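Local coordinates for uncharacterized protein (Deinococcus radiodurans, PDB 3GG7) that is of unknown function but binds manganese and, as a TatD-type member of the metallo-dependent hydrolases, probably hydrolyses ester bonds, at residues T34-P37 / A38-R41; L71-F74 / D75-L78; F167-G170 / P171-R175; S185-R188 / D189-L192. All coordinates share one frame; numbering follows the deposited sequence.

Contact 1. Residues T34-P37 / A38-R41. With SO4 (sulfate ion), chain C.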
ATOM      1  N   THR A  34      -1.449  -8.775  -0.262  1.00 16.89           N
ATOM      2  CA  THR A  34      -2.460  -9.841  -0.225  1.00 17.22           C
ATOM      3  C   THR A  34      -3.783  -9.317   0.332  1.00 17.50           C
ATOM      4  O   THR A  34      -3.838  -8.245   0.987  1.00 18.97           O
ATOM      5  CB  THR A  34      -1.960 -11.064   0.572  1.00 17.23           C
ATOM      6  OG1 THR A  34      -1.416 -10.663   1.837  1.00 17.91           O
ATOM      7  CG2 THR A  34      -0.861 -11.807  -0.178  1.00 18.98           C
ATOM      8  N   THR A  35      -4.868 -10.052   0.058  1.00 17.74           N
ATOM      9  CA  THR A  35      -6.188  -9.616   0.467  1.00 18.83           C
ATOM     10  C   THR A  35      -6.766 -10.436   1.602  1.00 17.37           C
ATOM     11  O   THR A  35      -7.733 -10.006   2.248  1.00 18.53           O
ATOM     12  CB  THR A  35      -7.158  -9.640  -0.726  1.00 20.24           C
ATOM     13  OG1 THR A  35      -7.267 -10.953  -1.205  1.00 22.14           O
ATOM     14  CG2 THR A  35      -6.662  -8.692  -1.868  1.00 21.62           C
ATOM     15  N   THR A  36      -6.178 -11.603   1.859  1.00 17.79           N
ATOM     16  CA  THR A  36      -6.518 -12.419   3.036  1.00 18.43           C
ATOM     17  C   THR A  36      -5.216 -13.092   3.465  1.00 17.78           C
ATOM     18  O   THR A  36      -4.399 -13.457   2.608  1.00 17.11           O
ATOM     19  CB  THR A  36      -7.593 -13.512   2.743  1.00 18.87           C
ATOM     20  OG1 THR A  36      -7.505 -14.512   3.765  1.00 19.18           O
ATOM     21  CG2 THR A  36      -7.402 -14.192   1.404  1.00 20.14           C
ATOM     22  N   PRO A  37      -5.023 -13.272   4.786  1.00 17.45           N
ATOM     23  CA  PRO A  37      -3.787 -13.930   5.203  1.00 17.90           C
ATOM     24  C   PRO A  37      -3.695 -15.372   4.721  1.00 17.89           C
ATOM     25  O   PRO A  37      -2.583 -15.925   4.662  1.00 18.93           O
ATOM     26  CB  PRO A  37      -3.817 -13.821   6.739  1.00 18.08           C
ATOM     27  CG  PRO A  37      -5.241 -13.634   7.057  1.00 19.39           C
ATOM     28  CD  PRO A  37      -5.859 -12.865   5.939  1.00 18.77           C
ATOM     29  N   ALA A  38      -4.831 -15.986   4.409  1.00 18.56           N
ATOM     30  CA  ALA A  38      -4.826 -17.340   3.852  1.00 19.30           C
ATOM     31  C   ALA A  38      -4.098 -17.431   2.518  1.00 19.06           C
ATOM     32  O   ALA A  38      -3.683 -18.511   2.121  1.00 19.42           O
ATOM     33  CB  ALA A  38      -6.265 -17.852   3.715  1.00 20.10           C
ATOM     34  N   ALA A  39      -3.974 -16.300   1.825  1.00 17.71           N
ATOM     35  CA  ALA A  39      -3.296 -16.237   0.525  1.00 18.11           C
ATOM     36  C   ALA A  39      -1.772 -16.226   0.635  1.00 18.39           C
ATOM     37  O   ALA A  39      -1.082 -16.298  -0.367  1.00 18.57           O
ATOM     38  CB  ALA A  39      -3.777 -15.010  -0.268  1.00 18.80           C
ATOM     39  N   TRP A  40      -1.244 -16.179   1.853  1.00 18.14           N
ATOM     40  CA  TRP A  40       0.194 -15.960   2.060  1.00 17.75           C
ATOM     41  C   TRP A  40       1.071 -16.975   1.314  1.00 18.42           C
ATOM     42  O   TRP A  40       1.983 -16.598   0.589  1.00 18.26           O
ATOM     43  CB  TRP A  40       0.484 -15.941   3.586  1.00 18.57           C
ATOM     44  CG  TRP A  40       1.913 -15.759   3.877  1.00 17.58           C
ATOM     45  CD1 TRP A  40       2.761 -16.689   4.414  1.00 18.10           C
ATOM     46  CD2 TRP A  40       2.703 -14.605   3.619  1.00 16.53           C
ATOM     47  NE1 TRP A  40       4.020 -16.177   4.530  1.00 19.30           N
ATOM     48  CE2 TRP A  40       4.021 -14.896   4.040  1.00 19.22           C
ATOM     49  CE3 TRP A  40       2.430 -13.345   3.069  1.00 17.38           C
ATOM     50  CZ2 TRP A  40       5.056 -13.979   3.918  1.00 18.28           C
ATOM     51  CZ3 TRP A  40       3.461 -12.418   2.990  1.00 17.47           C
ATOM     52  CH2 TRP A  40       4.750 -12.745   3.378  1.00 18.43           C
ATOM     53  N   ARG A  41       0.829 -18.264   1.493  1.00 18.93           N
ATOM     54  CA  ARG A  41       1.761 -19.244   0.944  1.00 19.00           C
ATOM     55  C   ARG A  41       1.777 -19.156  -0.586  1.00 18.42           C
ATOM     56  O   ARG A  41       2.814 -19.151  -1.211  1.00 19.01           O
ATOM     57  CB  ARG A  41       1.408 -20.657   1.384  1.00 20.75           C
ATOM     58  CG  ARG A  41       1.811 -20.965   2.786  1.00 22.54           C
ATOM     59  CD  ARG A  41       3.204 -21.556   2.904  1.00 24.03           C
ATOM     60  NE  ARG A  41       3.521 -21.636   4.322  1.00 24.87           N
ATOM     61  CZ  ARG A  41       4.235 -20.733   5.001  1.00 22.90           C
ATOM     62  NH1 ARG A  41       4.855 -19.742   4.385  1.00 26.00           N
ATOM     63  NH2 ARG A  41       4.373 -20.859   6.305  1.00 23.62           N
TER
HETATM   64  S   SO4 C 254       1.378 -23.556   6.618  1.00 30.91           S
HETATM   65  O1  SO4 C 254       2.486 -22.868   7.266  1.00 33.40           O
HETATM   66  O2  SO4 C 254       1.633 -23.677   5.180  1.00 34.39           O
HETATM   67  O3  SO4 C 254       1.240 -24.912   7.178  1.00 33.38           O
HETATM   68  O4  SO4 C 254       0.169 -22.781   6.894  1.00 32.24           O

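Contact 2. Residues L71-F74 / D75-L78. With SO4 (sulfate ion), chain C.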
ATOM      1  N   LEU A  71      -8.889 -15.189   9.669  1.00 18.53           N
ATOM      2  CA  LEU A  71      -8.127 -14.309  10.583  1.00 19.25           C
ATOM      3  C   LEU A  71      -6.954 -14.962  11.321  1.00 19.55           C
ATOM      4  O   LEU A  71      -5.878 -14.379  11.376  1.00 19.88           O
ATOM      5  CB  LEU A  71      -9.046 -13.582  11.564  1.00 19.45           C
ATOM      6  CG  LEU A  71      -8.355 -12.498  12.394  1.00 21.38           C
ATOM      7  CD1 LEU A  71      -7.734 -11.404  11.506  1.00 22.40           C
ATOM      8  CD2 LEU A  71      -9.386 -11.897  13.327  1.00 24.99           C
ATOM      9  N   PRO A  72      -7.122 -16.181  11.858  1.00 19.99           N
ATOM     10  CA  PRO A  72      -5.981 -16.767  12.586  1.00 20.52           C
ATOM     11  C   PRO A  72      -4.687 -16.988  11.789  1.00 20.00           C
ATOM     12  O   PRO A  72      -3.608 -17.093  12.379  1.00 21.06           O
ATOM     13  CB  PRO A  72      -6.533 -18.111  13.072  1.00 21.49           C
ATOM     14  CG  PRO A  72      -7.986 -17.985  12.999  1.00 22.57           C
ATOM     15  CD  PRO A  72      -8.321 -17.029  11.934  1.00 20.92           C
ATOM     16  N   TRP A  73      -4.770 -17.049  10.454  1.00 19.03           N
ATOM     17  CA  TRP A  73      -3.587 -17.179   9.628  1.00 18.86           C
ATOM     18  C   TRP A  73      -2.735 -15.900   9.639  1.00 18.86           C
ATOM     19  O   TRP A  73      -1.568 -15.941   9.325  1.00 19.21           O
ATOM     20  CB  TRP A  73      -3.995 -17.592   8.217  1.00 18.25           C
ATOM     21  CG  TRP A  73      -4.242 -19.095   8.140  1.00 19.30           C
ATOM     22  CD1 TRP A  73      -3.310 -20.032   7.833  1.00 20.80           C
ATOM     23  CD2 TRP A  73      -5.454 -19.814   8.422  1.00 20.16           C
ATOM     24  NE1 TRP A  73      -3.863 -21.288   7.877  1.00 22.51           N
ATOM     25  CE2 TRP A  73      -5.176 -21.180   8.246  1.00 20.07           C
ATOM     26  CE3 TRP A  73      -6.736 -19.437   8.819  1.00 19.24           C
ATOM     27  CZ2 TRP A  73      -6.137 -22.171   8.440  1.00 19.01           C
ATOM     28  CZ3 TRP A  73      -7.694 -20.439   9.016  1.00 21.04           C
ATOM     29  CH2 TRP A  73      -7.376 -21.790   8.820  1.00 20.07           C
ATOM     30  N   PHE A  74      -3.332 -14.784  10.030  1.00 18.23           N
ATOM     31  CA  PHE A  74      -2.570 -13.537  10.106  1.00 18.58           C
ATOM     32  C   PHE A  74      -1.457 -13.680  11.143  1.00 19.81           C
ATOM     33  O   PHE A  74      -0.294 -13.500  10.821  1.00 18.95           O
ATOM     34  CB  PHE A  74      -3.442 -12.290  10.380  1.00 18.69           C
ATOM     35  CG  PHE A  74      -2.670 -11.022  10.282  1.00 19.87           C
ATOM     36  CD1 PHE A  74      -2.420 -10.434   9.055  1.00 20.80           C
ATOM     37  CD2 PHE A  74      -2.129 -10.449  11.413  1.00 21.19           C
ATOM     38  CE1 PHE A  74      -1.651  -9.269   8.980  1.00 20.42           C
ATOM     39  CE2 PHE A  74      -1.371  -9.302  11.330  1.00 22.73           C
ATOM     40  CZ  PHE A  74      -1.139  -8.726  10.128  1.00 20.94           C
ATOM     41  N   ASP A  75      -1.823 -13.974  12.392  1.00 21.25           N
ATOM     42  CA  ASP A  75      -0.787 -14.126  13.410  1.00 22.77           C
ATOM     43  C   ASP A  75       0.182 -15.263  13.085  1.00 22.16           C
ATOM     44  O   ASP A  75       1.385 -15.134  13.351  1.00 23.31           O
ATOM     45  CB  ASP A  75      -1.352 -14.299  14.811  1.00 23.81           C
ATOM     46  CG  ASP A  75      -0.262 -14.161  15.896  1.00 28.40           C
ATOM     47  OD1 ASP A  75       0.267 -13.042  16.101  1.00 31.13           O
ATOM     48  OD2 ASP A  75       0.097 -15.190  16.518  1.00 34.05           O
ATOM     49  N   ARG A  76      -0.322 -16.341  12.467  1.00 21.55           N
ATOM     50  CA  ARG A  76       0.503 -17.487  12.094  1.00 21.61           C
ATOM     51  C   ARG A  76       1.684 -17.056  11.245  1.00 20.53           C
ATOM     52  O   ARG A  76       2.814 -17.516  11.455  1.00 21.55           O
ATOM     53  CB  ARG A  76      -0.312 -18.561  11.361  1.00 21.58           C
ATOM     54  CG  ARG A  76       0.473 -19.805  10.941  1.00 23.21           C
ATOM     55  CD  ARG A  76      -0.454 -20.865  10.386  1.00 24.77           C
ATOM     56  NE  ARG A  76       0.231 -22.069   9.913  1.00 25.51           N
ATOM     57  CZ  ARG A  76       0.591 -23.106  10.678  1.00 27.69           C
ATOM     58  NH1 ARG A  76       0.377 -23.078  11.992  1.00 29.30           N
ATOM     59  NH2 ARG A  76       1.205 -24.155  10.131  1.00 28.54           N
ATOM     60  N   TYR A  77       1.421 -16.217  10.236  1.00 20.32           N
ATOM     61  CA  TYR A  77       2.420 -15.890   9.233  1.00 20.15           C
ATOM     62  C   TYR A  77       3.171 -14.596   9.456  1.00 20.57           C
ATOM     63  O   TYR A  77       4.176 -14.370   8.792  1.00 19.97           O
ATOM     64  CB  TYR A  77       1.751 -15.812   7.866  1.00 20.26           C
ATOM     65  CG  TYR A  77       1.130 -17.105   7.360  1.00 18.98           C
ATOM     66  CD1 TYR A  77       1.754 -18.336   7.517  1.00 19.67           C
ATOM     67  CD2 TYR A  77      -0.070 -17.071   6.701  1.00 17.83           C
ATOM     68  CE1 TYR A  77       1.170 -19.506   6.987  1.00 19.55           C
ATOM     69  CE2 TYR A  77      -0.652 -18.198   6.164  1.00 18.81           C
ATOM     70  CZ  TYR A  77      -0.025 -19.423   6.319  1.00 19.32           C
ATOM     71  OH  TYR A  77      -0.635 -20.516   5.757  1.00 21.31           O
ATOM     72  N   LEU A  78       2.748 -13.790  10.423  1.00 20.70           N
ATOM     73  CA  LEU A  78       3.391 -12.511  10.684  1.00 21.78           C
ATOM     74  C   LEU A  78       4.912 -12.578  10.864  1.00 20.77           C
ATOM     75  O   LEU A  78       5.606 -11.704  10.388  1.00 21.81           O
ATOM     76  CB  LEU A  78       2.702 -11.812  11.852  1.00 22.23           C
ATOM     77  CG  LEU A  78       2.851 -10.312  12.079  1.00 25.64           C
ATOM     78  CD1 LEU A  78       2.696  -9.496  10.787  1.00 24.39           C
ATOM     79  CD2 LEU A  78       1.844  -9.929  13.150  1.00 25.27           C
TER
HETATM   80  S   SO4 C 254       1.378 -23.556   6.618  1.00 30.91           S
HETATM   81  O1  SO4 C 254       2.486 -22.868   7.266  1.00 33.40           O
HETATM   82  O2  SO4 C 254       1.633 -23.677   5.180  1.00 34.39           O
HETATM   83  O3  SO4 C 254       1.240 -24.912   7.178  1.00 33.38           O
HETATM   84  O4  SO4 C 254       0.169 -22.781   6.894  1.00 32.24           O
HETATM   85  O   HOH W   1      -4.375 -13.520  13.656  1.00 28.01           O

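Contact 3. Residues F167-G170 / P171-R175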
ATOM      1  N   PHE A 167       3.186   7.927   2.298  1.00 20.59           N
ATOM      2  CA  PHE A 167       2.180   7.907   1.259  1.00 20.61           C
ATOM      3  C   PHE A 167       2.691   7.217   0.033  1.00 20.92           C
ATOM      4  O   PHE A 167       3.794   7.513  -0.405  1.00 21.54           O
ATOM      5  CB  PHE A 167       1.760   9.357   0.905  1.00 21.69           C
ATOM      6  CG  PHE A 167       1.386  10.148   2.109  1.00 23.55           C
ATOM      7  CD1 PHE A 167       0.071  10.132   2.581  1.00 25.84           C
ATOM      8  CD2 PHE A 167       2.354  10.820   2.837  1.00 23.95           C
ATOM      9  CE1 PHE A 167      -0.269  10.799   3.734  1.00 26.99           C
ATOM     10  CE2 PHE A 167       2.028  11.483   4.008  1.00 24.73           C
ATOM     11  CZ  PHE A 167       0.702  11.486   4.447  1.00 26.10           C
ATOM     12  N   SER A 168       1.895   6.312  -0.539  1.00 20.36           N
ATOM     13  CA  SER A 168       2.203   5.785  -1.841  1.00 20.19           C
ATOM     14  C   SER A 168       1.156   6.297  -2.811  1.00 20.30           C
ATOM     15  O   SER A 168      -0.039   6.195  -2.581  1.00 21.42           O
ATOM     16  CB  SER A 168       2.342   4.237  -1.836  1.00 19.19           C
ATOM     17  OG  SER A 168       1.171   3.587  -1.355  1.00 20.41           O
ATOM     18  N   VAL A 169       1.637   6.903  -3.885  1.00 21.19           N
ATOM     19  CA  VAL A 169       0.786   7.650  -4.786  1.00 22.14           C
ATOM     20  C   VAL A 169       0.830   6.991  -6.146  1.00 22.68           C
ATOM     21  O   VAL A 169       1.879   6.469  -6.565  1.00 21.80           O
ATOM     22  CB  VAL A 169       1.188   9.164  -4.849  1.00 23.53           C
ATOM     23  CG1 VAL A 169       1.211   9.776  -3.455  1.00 22.95           C
ATOM     24  CG2 VAL A 169       2.523   9.358  -5.530  1.00 25.43           C
ATOM     25  N   GLY A 170      -0.313   6.997  -6.821  1.00 23.00           N
ATOM     26  CA  GLY A 170      -0.499   6.300  -8.070  1.00 25.03           C
ATOM     27  C   GLY A 170      -0.858   7.177  -9.244  1.00 26.72           C
ATOM     28  O   GLY A 170      -0.880   8.410  -9.135  1.00 26.45           O
ATOM     29  N   PRO A 171      -1.158   6.553 -10.385  1.00 28.08           N
ATOM     30  CA  PRO A 171      -1.441   7.295 -11.617  1.00 30.36           C
ATOM     31  C   PRO A 171      -2.591   8.299 -11.535  1.00 32.09           C
ATOM     32  O   PRO A 171      -2.507   9.377 -12.138  1.00 33.40           O
ATOM     33  CB  PRO A 171      -1.794   6.184 -12.601  1.00 30.05           C
ATOM     34  CG  PRO A 171      -0.981   5.001 -12.123  1.00 29.39           C
ATOM     35  CD  PRO A 171      -1.052   5.101 -10.627  1.00 28.55           C
ATOM     36  N   THR A 172      -3.657   7.969 -10.811  1.00 33.54           N
ATOM     37  CA  THR A 172      -4.824   8.859 -10.769  1.00 34.61           C
ATOM     38  C   THR A 172      -4.490  10.118  -9.969  1.00 34.54           C
ATOM     39  O   THR A 172      -4.882  11.221 -10.350  1.00 35.40           O
ATOM     40  CB  THR A 172      -6.092   8.163 -10.212  1.00 35.11           C
ATOM     41  OG1 THR A 172      -5.896   7.787  -8.845  1.00 38.69           O
ATOM     42  CG2 THR A 172      -6.441   6.935 -11.023  1.00 34.66           C
ATOM     43  N   MET A 173      -3.725   9.965  -8.894  1.00 33.49           N
ATOM     44  CA  MET A 173      -3.361  11.088  -8.037  1.00 33.08           C
ATOM     45  C   MET A 173      -2.501  12.148  -8.735  1.00 33.23           C
ATOM     46  O   MET A 173      -2.684  13.343  -8.487  1.00 33.54           O
ATOM     47  CB  MET A 173      -2.659  10.594  -6.769  1.00 32.68           C
ATOM     48  CG  MET A 173      -3.582   9.827  -5.821  1.00 32.76           C
ATOM     49  SD  MET A 173      -2.778   9.313  -4.296  1.00 27.31           S
ATOM     50  CE  MET A 173      -2.526  10.892  -3.443  1.00 32.46           C
ATOM     51  N   VAL A 174      -1.564  11.735  -9.583  1.00 34.03           N
ATOM     52  CA  VAL A 174      -0.685  12.700 -10.252  1.00 34.23           C
ATOM     53  C   VAL A 174      -1.345  13.397 -11.447  1.00 35.80           C
ATOM     54  O   VAL A 174      -0.809  14.392 -11.933  1.00 35.56           O
ATOM     55  CB  VAL A 174       0.658  12.083 -10.726  1.00 34.10           C
ATOM     56  CG1 VAL A 174       1.428  11.501  -9.549  1.00 32.81           C
ATOM     57  CG2 VAL A 174       0.433  11.065 -11.842  1.00 32.96           C
ATOM     58  N   ARG A 175      -2.493  12.884 -11.891  1.00 36.62           N
ATOM     59  CA  ARG A 175      -3.207  13.386 -13.077  1.00 38.16           C
ATOM     60  C   ARG A 175      -4.490  14.172 -12.754  1.00 38.77           C
ATOM     61  O   ARG A 175      -5.230  14.549 -13.678  1.00 40.58           O
ATOM     62  CB  ARG A 175      -3.558  12.208 -14.000  1.00 38.09           C
TER

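Contact 4. Residues S185-R188 / D189-L192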
ATOM      1  N   SER A 185       1.246  18.926  -0.513  1.00 31.76           N
ATOM      2  CA  SER A 185       1.329  18.998   0.949  1.00 31.52           C
ATOM      3  C   SER A 185       2.182  17.904   1.630  1.00 30.02           C
ATOM      4  O   SER A 185       2.525  18.006   2.820  1.00 30.28           O
ATOM      5  CB  SER A 185      -0.077  19.022   1.546  1.00 32.13           C
ATOM      6  OG  SER A 185      -0.706  20.232   1.173  1.00 37.21           O
ATOM      7  N   MET A 186       2.564  16.889   0.861  1.00 28.74           N
ATOM      8  CA  MET A 186       3.313  15.761   1.398  1.00 27.91           C
ATOM      9  C   MET A 186       4.807  16.078   1.439  1.00 27.31           C
ATOM     10  O   MET A 186       5.352  16.598   0.459  1.00 28.80           O
ATOM     11  CB  MET A 186       3.098  14.525   0.499  1.00 26.61           C
ATOM     12  CG  MET A 186       1.673  13.996   0.433  1.00 25.57           C
ATOM     13  SD  MET A 186       1.504  12.599  -0.753  1.00 18.96           S
ATOM     14  CE  MET A 186      -0.244  12.306  -0.672  1.00 28.96           C
ATOM     15  N   PRO A 187       5.483  15.754   2.562  1.00 27.00           N
ATOM     16  CA  PRO A 187       6.934  15.854   2.555  1.00 26.27           C
ATOM     17  C   PRO A 187       7.505  14.896   1.508  1.00 26.43           C
ATOM     18  O   PRO A 187       7.093  13.721   1.442  1.00 25.55           O
ATOM     19  CB  PRO A 187       7.347  15.458   3.978  1.00 26.94           C
ATOM     20  CG  PRO A 187       6.122  14.985   4.635  1.00 27.85           C
ATOM     21  CD  PRO A 187       4.952  15.277   3.846  1.00 27.36           C
ATOM     22  N   ARG A 188       8.433  15.381   0.691  1.00 25.38           N
ATOM     23  CA  ARG A 188       8.943  14.567  -0.415  1.00 25.80           C
ATOM     24  C   ARG A 188       9.691  13.352   0.071  1.00 25.07           C
ATOM     25  O   ARG A 188       9.776  12.371  -0.673  1.00 25.85           O
ATOM     26  CB  ARG A 188       9.843  15.383  -1.352  1.00 25.81           C
ATOM     27  CG  ARG A 188       9.083  16.444  -2.100  1.00 28.35           C
ATOM     28  CD  ARG A 188       9.938  17.131  -3.131  1.00 29.68           C
ATOM     29  NE  ARG A 188       9.236  18.250  -3.755  1.00 31.71           N
ATOM     30  CZ  ARG A 188       9.795  19.078  -4.636  1.00 32.97           C
ATOM     31  NH1 ARG A 188      11.073  18.934  -4.992  1.00 34.73           N
ATOM     32  NH2 ARG A 188       9.070  20.052  -5.168  1.00 33.34           N
ATOM     33  N   ASP A 189      10.232  13.405   1.288  1.00 24.59           N
ATOM     34  CA  ASP A 189      10.970  12.274   1.869  1.00 24.85           C
ATOM     35  C   ASP A 189      10.059  11.172   2.441  1.00 24.25           C
ATOM     36  O   ASP A 189      10.561  10.207   3.021  1.00 24.72           O
ATOM     37  CB  ASP A 189      12.057  12.738   2.880  1.00 25.09           C
ATOM     38  CG  ASP A 189      11.520  13.541   4.037  1.00 27.59           C
ATOM     39  OD1 ASP A 189      10.289  13.688   4.178  1.00 27.16           O
ATOM     40  OD2 ASP A 189      12.363  14.012   4.853  1.00 31.46           O
ATOM     41  N   ARG A 190       8.743  11.314   2.245  1.00 24.44           N
ATOM     42  CA  ARG A 190       7.782  10.269   2.654  1.00 24.25           C
ATOM     43  C   ARG A 190       6.859   9.832   1.513  1.00 23.96           C
ATOM     44  O   ARG A 190       5.817   9.196   1.758  1.00 23.77           O
ATOM     45  CB  ARG A 190       6.960  10.758   3.839  1.00 24.71           C
ATOM     46  CG  ARG A 190       7.748  10.753   5.165  1.00 28.24           C
ATOM     47  CD  ARG A 190       6.840  10.925   6.376  1.00 33.78           C
ATOM     48  NE  ARG A 190       6.903  12.268   6.921  1.00 36.42           N
ATOM     49  CZ  ARG A 190       6.016  12.775   7.767  1.00 38.42           C
ATOM     50  NH1 ARG A 190       4.971  12.047   8.191  1.00 34.69           N
ATOM     51  NH2 ARG A 190       6.185  14.020   8.205  1.00 39.68           N
ATOM     52  N   VAL A 191       7.251  10.125   0.277  1.00 22.98           N
ATOM     53  CA  VAL A 191       6.479   9.787  -0.912  1.00 22.70           C
ATOM     54  C   VAL A 191       7.062   8.562  -1.624  1.00 22.59           C
ATOM     55  O   VAL A 191       8.251   8.500  -1.924  1.00 22.55           O
ATOM     56  CB  VAL A 191       6.349  10.986  -1.852  1.00 23.14           C
ATOM     57  CG1 VAL A 191       5.604  10.628  -3.137  1.00 23.24           C
ATOM     58  CG2 VAL A 191       5.582  12.078  -1.119  1.00 22.39           C
ATOM     59  N   LEU A 192       6.193   7.571  -1.838  1.00 22.47           N
ATOM     60  CA  LEU A 192       6.510   6.368  -2.608  1.00 21.17           C
ATOM     61  C   LEU A 192       5.554   6.342  -3.783  1.00 21.76           C
ATOM     62  O   LEU A 192       4.510   6.999  -3.776  1.00 21.88           O
ATOM     63  CB  LEU A 192       6.296   5.114  -1.728  1.00 21.85           C
ATOM     64  CG  LEU A 192       7.064   5.110  -0.412  1.00 23.09           C
ATOM     65  CD1 LEU A 192       6.620   3.957   0.448  1.00 22.46           C
ATOM     66  CD2 LEU A 192       8.591   5.104  -0.642  1.00 24.50           C
TER

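Contact 1. Residues T34-P37 / A38-R41
T36 meets A38 and A39 through both of its oxygens, a good example of how one threonine can serve two backbone donors as a chain turns into a helix. OG1 lies 3.1 Å from A38 N and accepts its hydrogen, which makes this an ST turn. OG1 is placed there because it stands anti to T36's own N, beside the carbonyl carbon (chi1 160°), and so leans forward over the next peptides. The carbonyl oxygen of T36 takes the hydrogen of A39 N at 3.0 Å. One residue on, P37 O accepts from W40 N at 3.1 Å, giving two overlapping turns. T36 OG1 has a second partner in the carboxylate of D70, and T34 OG1 bonds to A56 O. Beneath the turn, T34 CG2 rests 4.3 Å from A39 CB.

R41 turns outward to a sulfate, probably taken up from the crystallisation liquor. Its NE donates to O2 (2.9 Å) and its NH2 to O1 (2.9 Å), with O1 in the guanidinium plane at the edge. NH1 forms a salt bridge with E80, whose OE1 also receives W40 NE1. The turn thus follows strand 29-32 and leads into helix 40-44, with P37 packed on W73 and F74 of helix 72-77.

Contact 2. Residues L71-F74 / D75-L78
W73 and Y77, one helical turn apart, lie side by side and point the same way. The tyrosine meets the indole through CE2, 3.6 Å from W73 CD1, and through OH, 3.4 Å from that same carbon. OH and CZ lie at the indole edge, near its plane, while the two ring planes are inclined at 45° in an oblique pairing. Both side chains have CG anti to the carbonyl carbon (chi1 -81° for W73, -63° for Y77), which starts them off in the same direction from successive turns.

The tyrosine hydroxyl then donates to sulfate O4 at 2.7 Å. R76 reaches the same oxygen with NE (3.1 Å), and its NH2 donates to O3 (3.0 Å), so O4 is gripped by two side chains. The arginine is extended from CG to NE, and on its way CD passes 3.9 Å from W73 CD1. R41 NE and NH2 also donate to the sulfate.

On the buried face, F74 CE2 packs 3.7 Å from L78 CD2, and both residues also press on V84 of strand 83-88. Behind these side chains stands a short, loosely bonded helix. Y77 N donates to W73 O, whereas the bonds to F74 O, from Y77 N and L78 N, are both weak, as is that from R76 N to P72 O. In the first turn a water joins L71 O to D75 N, and D75 OD1 is bonded to H116 NE2. A brief helix between two strands, 53-55 and 83-88, is characteristic of the alternating beta-alpha units of a TIM barrel, the fold of this family.

Contact 3. Residues F167-G170 / P171-R175
Strand 166-169 of the barrel sheet gives way here to the short helix 171-174, and the contact is the bend of this beta-to-alpha step, where V169 and M173 meet. Their side chains cross at about a right angle: V169 CG1 lies 3.9 Å from M173 CE, and M173 SD sits 4.0 Å from V169 CB. The methionine reaches the valine because its chain runs straight through chi2 and then bends at chi3 (70°), which brings the terminal methyl round to V169 CG1.

G170 O is the backbone hub of the bend. It accepts from V174 N at 3.4 Å and from M173 N at 3.3 Å, both weak bonds, the second sharply bent at 120°. V174 CG1 comes within 3.9 Å of the same oxygen, G170 O. G170 N is buried and has no hydrogen-bond partner in the model, probably at some polar cost. P171 follows with its ring against L200 and V215, and V174 also packs on V215, in helix 212-223.

On the strand itself, S168 OG is bonded to E194 OE1, and its side chain lies about 4 Å from those of H7, a manganese ligand, and H148, a predicted ligand of a second cation. A loop leaving the carboxyl end of a strand beside metal-binding residues is characteristic of active sites in TIM-barrel hydrolases.

Contact 4. Residues S185-R188 / D189-L192
P187 and R190 meet across a type I turn that carries the chain from helix 177-185 into strand 191-193, an alpha-to-beta connection of the TIM barrel. The turn is closed by R190 N, which donates to P187 O at 3.0 Å. The arginine can be followed outward from there. CB stays 3.8 Å from P187 O. Beyond it the chain bends at chi3 (-103°), bringing the guanidinium against P187 CG, which sits over one face of the planar group: 3.6 Å from NE and 3.7 Å from NH2. NH1, at the end, donates to the carbonyl oxygens of C165 and I161, and these two bonds help fix the rotation of the plane that CG touches.

On the outer side, D189 OD1 comes to 3.4 Å from P187 CB, while R188 leaves the turn to make a cation-pi contact with W223. Inward, M186 and V191 cross at about a right angle and lean on strand 166-169. The branch that touches is V191 CG2, which lies 3.8 Å from M186 CB and 3.4 Å from P187 O.

The four contacts fall into two pairs on opposite sides of the chain's centre. Contacts 1 and 2 share the sulfate and a direct interface, where W40 CB reaches Y77 CD2 at 3.4 Å; they lie toward the surface, where two arginines and a tyrosine hydroxyl meet the anion. Contacts 3 and 4 lie on neighbouring parallel strands, 166-169 and 191-193 respectively, and are joined by probable backbone hydrogen bonds and by the methionines M173 and M186. Contact 3 is the buried one, with an apolar side-chain touch and weak backbone bonds. Contact 4 is partly buried, mixing a methionine-valine touch with an exposed R188 and a partly exposed R190. Contacts 1 and 4 both turn on a proline carbonyl, at helix entry and strand entry respectively.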